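PDB 3IXM: arylmalonate decarboxylase from Bordetella bronchiseptica, which decarboxylates 2-aryl-2-methylmalonates, releasing carbon dioxide and leaving 2-arylpropionates. Local coordinates for residues 184-189 with 208-213. The protein carries 1 engineered substitution. Sequence-based numbering, arbitrary orientation.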
ATOM      1  N   ILE A 184       0.794  11.489   7.874  1.00 17.88           N
ATOM      2  CA  ILE A 184       2.019  10.838   7.389  1.00 16.63           C
ATOM      3  C   ILE A 184       1.651   9.585   6.577  1.00 16.07           C
ATOM      4  O   ILE A 184       0.817   8.787   7.018  1.00 14.70           O
ATOM      5  CB  ILE A 184       2.955  10.434   8.595  1.00 17.31           C
ATOM      6  CG1 ILE A 184       3.467  11.701   9.336  1.00 18.42           C
ATOM      7  CG2 ILE A 184       4.143   9.543   8.112  1.00 16.61           C
ATOM      8  CD1 ILE A 184       4.109  11.410  10.648  1.00 18.07           C
ATOM      9  N   LEU A 185       2.265   9.437   5.401  1.00 14.26           N
ATOM     10  CA  LEU A 185       2.177   8.187   4.648  1.00 14.04           C
ATOM     11  C   LEU A 185       3.467   7.421   4.870  1.00 13.41           C
ATOM     12  O   LEU A 185       4.541   7.899   4.457  1.00 11.51           O
ATOM     13  CB  LEU A 185       2.019   8.457   3.161  1.00 12.69           C
ATOM     14  CG  LEU A 185       2.062   7.270   2.200  1.00 14.89           C
ATOM     15  CD1 LEU A 185       0.953   6.337   2.577  1.00 13.42           C
ATOM     16  CD2 LEU A 185       1.895   7.750   0.721  1.00 13.49           C
ATOM     17  N   LEU A 186       3.349   6.278   5.565  1.00 13.42           N
ATOM     18  CA  LEU A 186       4.450   5.344   5.776  1.00 13.11           C
ATOM     19  C   LEU A 186       4.362   4.306   4.649  1.00 13.62           C
ATOM     20  O   LEU A 186       3.442   3.505   4.622  1.00 13.86           O
ATOM     21  CB  LEU A 186       4.306   4.666   7.157  1.00 12.68           C
ATOM     22  CG  LEU A 186       5.373   3.639   7.611  1.00 15.43           C
ATOM     23  CD1 LEU A 186       6.797   4.280   7.557  1.00 15.36           C
ATOM     24  CD2 LEU A 186       5.096   3.213   9.047  1.00 14.38           C
ATOM     25  N   SER A 187       5.289   4.346   3.711  1.00 14.25           N
ATOM     26  CA  SER A 187       5.257   3.424   2.590  1.00 16.80           C
ATOM     27  C   SER A 187       6.603   2.691   2.541  1.00 17.56           C
ATOM     28  O   SER A 187       7.562   3.104   1.884  1.00 16.95           O
ATOM     29  CB  SER A 187       4.922   4.172   1.295  1.00 16.94           C
ATOM     30  OG  SER A 187       4.524   3.256   0.279  1.00 19.98           O
ATOM     31  N   CYS A 188       6.655   1.606   3.295  1.00 19.22           N
ATOM     32  CA  CYS A 188       7.916   0.939   3.622  1.00 19.45           C
ATOM     33  C   CYS A 188       7.704  -0.498   3.153  1.00 21.61           C
ATOM     34  O   CYS A 188       7.533  -1.450   3.944  1.00 21.37           O
ATOM     35  CB  CYS A 188       8.205   1.081   5.125  1.00 20.18           C
ATOM     36  SG  CYS A 188       9.211   2.605   5.569  1.00 23.81           S
ATOM     37  N   GLY A 189       7.679  -0.643   1.826  1.00 21.84           N
ATOM     38  CA  GLY A 189       7.445  -1.952   1.192  1.00 21.45           C
ATOM     39  C   GLY A 189       8.285  -3.061   1.799  1.00 20.97           C
ATOM     40  O   GLY A 189       9.528  -2.970   1.857  1.00 22.66           O
ATOM     41  N   VAL A 208      -1.535   8.406  10.743  1.00 20.08           N
ATOM     42  CA  VAL A 208      -0.600   7.742   9.832  1.00 19.20           C
ATOM     43  C   VAL A 208      -1.331   6.710   8.971  1.00 19.38           C
ATOM     44  O   VAL A 208      -2.111   5.885   9.499  1.00 18.95           O
ATOM     45  CB  VAL A 208       0.519   7.039  10.653  1.00 18.97           C
ATOM     46  CG1 VAL A 208       1.416   6.168   9.760  1.00 18.52           C
ATOM     47  CG2 VAL A 208       1.308   8.050  11.420  1.00 21.00           C
ATOM     48  N   VAL A 209      -1.057   6.738   7.659  1.00 17.45           N
ATOM     49  CA  VAL A 209      -1.484   5.666   6.754  1.00 17.01           C
ATOM     50  C   VAL A 209      -0.239   4.858   6.378  1.00 16.12           C
ATOM     51  O   VAL A 209       0.763   5.441   5.909  1.00 15.49           O
ATOM     52  CB  VAL A 209      -2.110   6.262   5.470  1.00 16.56           C
ATOM     53  CG1 VAL A 209      -2.352   5.193   4.381  1.00 16.96           C
ATOM     54  CG2 VAL A 209      -3.440   6.998   5.825  1.00 18.08           C
ATOM     55  N   SER A 210      -0.278   3.555   6.605  1.00 15.07           N
ATOM     56  CA  SER A 210       0.782   2.668   6.076  1.00 14.16           C
ATOM     57  C   SER A 210       0.263   1.879   4.897  1.00 14.55           C
ATOM     58  O   SER A 210      -0.792   1.214   4.984  1.00 12.52           O
ATOM     59  CB  SER A 210       1.290   1.724   7.162  1.00 13.79           C
ATOM     60  OG  SER A 210       2.321   0.905   6.679  1.00 13.31           O
ATOM     61  N   SER A 211       1.048   1.901   3.821  1.00 13.08           N
ATOM     62  CA  SER A 211       0.600   1.442   2.522  1.00 14.89           C
ATOM     63  C   SER A 211       0.154  -0.035   2.442  1.00 14.89           C
ATOM     64  O   SER A 211      -0.971  -0.318   1.982  1.00 14.09           O
ATOM     65  CB  SER A 211       1.574   1.915   1.431  1.00 14.98           C
ATOM     66  OG  SER A 211       2.874   1.395   1.600  1.00 22.90           O
ATOM     67  N   SER A 212       0.963  -0.981   2.918  1.00 14.14           N
ATOM     68  CA  SER A 212       0.565  -2.383   2.847  1.00 15.95           C
ATOM     69  C   SER A 212      -0.673  -2.680   3.713  1.00 15.25           C
ATOM     70  O   SER A 212      -1.667  -3.300   3.226  1.00 15.79           O
ATOM     71  CB  SER A 212       1.739  -3.319   3.219  1.00 17.03           C
ATOM     72  OG  SER A 212       1.367  -4.654   2.963  1.00 19.54           O
ATOM     73  N   PRO A 213      -0.638  -2.285   5.005  1.00 15.51           N
ATOM     74  CA  PRO A 213      -1.864  -2.393   5.816  1.00 14.98           C
ATOM     75  C   PRO A 213      -3.088  -1.701   5.195  1.00 15.31           C
ATOM     76  O   PRO A 213      -4.169  -2.287   5.207  1.00 15.86           O
ATOM     77  CB  PRO A 213      -1.446  -1.758   7.147  1.00 15.31           C
ATOM     78  CG  PRO A 213       0.010  -2.092   7.232  1.00 14.91           C
ATOM     79  CD  PRO A 213       0.498  -1.816   5.838  1.00 14.07           C
TER
HETATM   80  O   HOH W   1       3.808   0.185   4.286  1.00 27.58           O
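Val208 lays its two methyl groups against separate partners on the neighbouring strand: CG2 rests 4.0 Å from CB of Ile184, while CG1 reaches to 4.2 Å from CB of Leu186. The valine thus bridges two residues of one sheet face. On the reverse face Leu185 meets Val209, the leucine CD1 lying 3.9 Å from the valine CG1 and also close to the Val209 carbonyl oxygen. Chi1 of 173° sets CG of Leu185 trans to the backbone N, and chi2 of 60° then swings CD1 to the neighbouring strand.

Between the two faces runs a parallel ladder of backbone bonds. Val209 N gives its hydrogen to Ile184 O, Leu186 N donates to Val209 O at 2.7 Å, and Ser211 N continues the series to Leu186 O at 3.0 Å. The last bond is instructive, because Ser211 already belongs to the helix: the register of the strands carries on past Ser210, the N-cap residue, into the first helical turn.

Here the apolar contact gives way to hydroxyls. Ser187 OG and Ser211 OG share a hydrogen bond of 2.8 Å, and Ser187 OG has a second partner in Tyr126 OH. A sulfate ion, probably from the crystallisation liquor, lies about 4 Å from the Ser187 side chain; such ions often mark pockets. Ser210 OG, on the face of Leu186, hydrogen-bonds Thr193 OG1 and, at 2.9 Å, a water that also bonds weakly to Leu186 O, Cys188 N and Ser212 N.

With helix 196-204 between them in sequence, the two strands make a beta-alpha-beta unit, strand 208-210 being outermost in a four-stranded parallel sheet within this chain. Helices 196-204 and 164-177 cover the Ile184 and Leu186 face, helix 104-114 packs on Leu185 and Val209, and strand 119-124 flanks strand 183-187 across from strand 208-210.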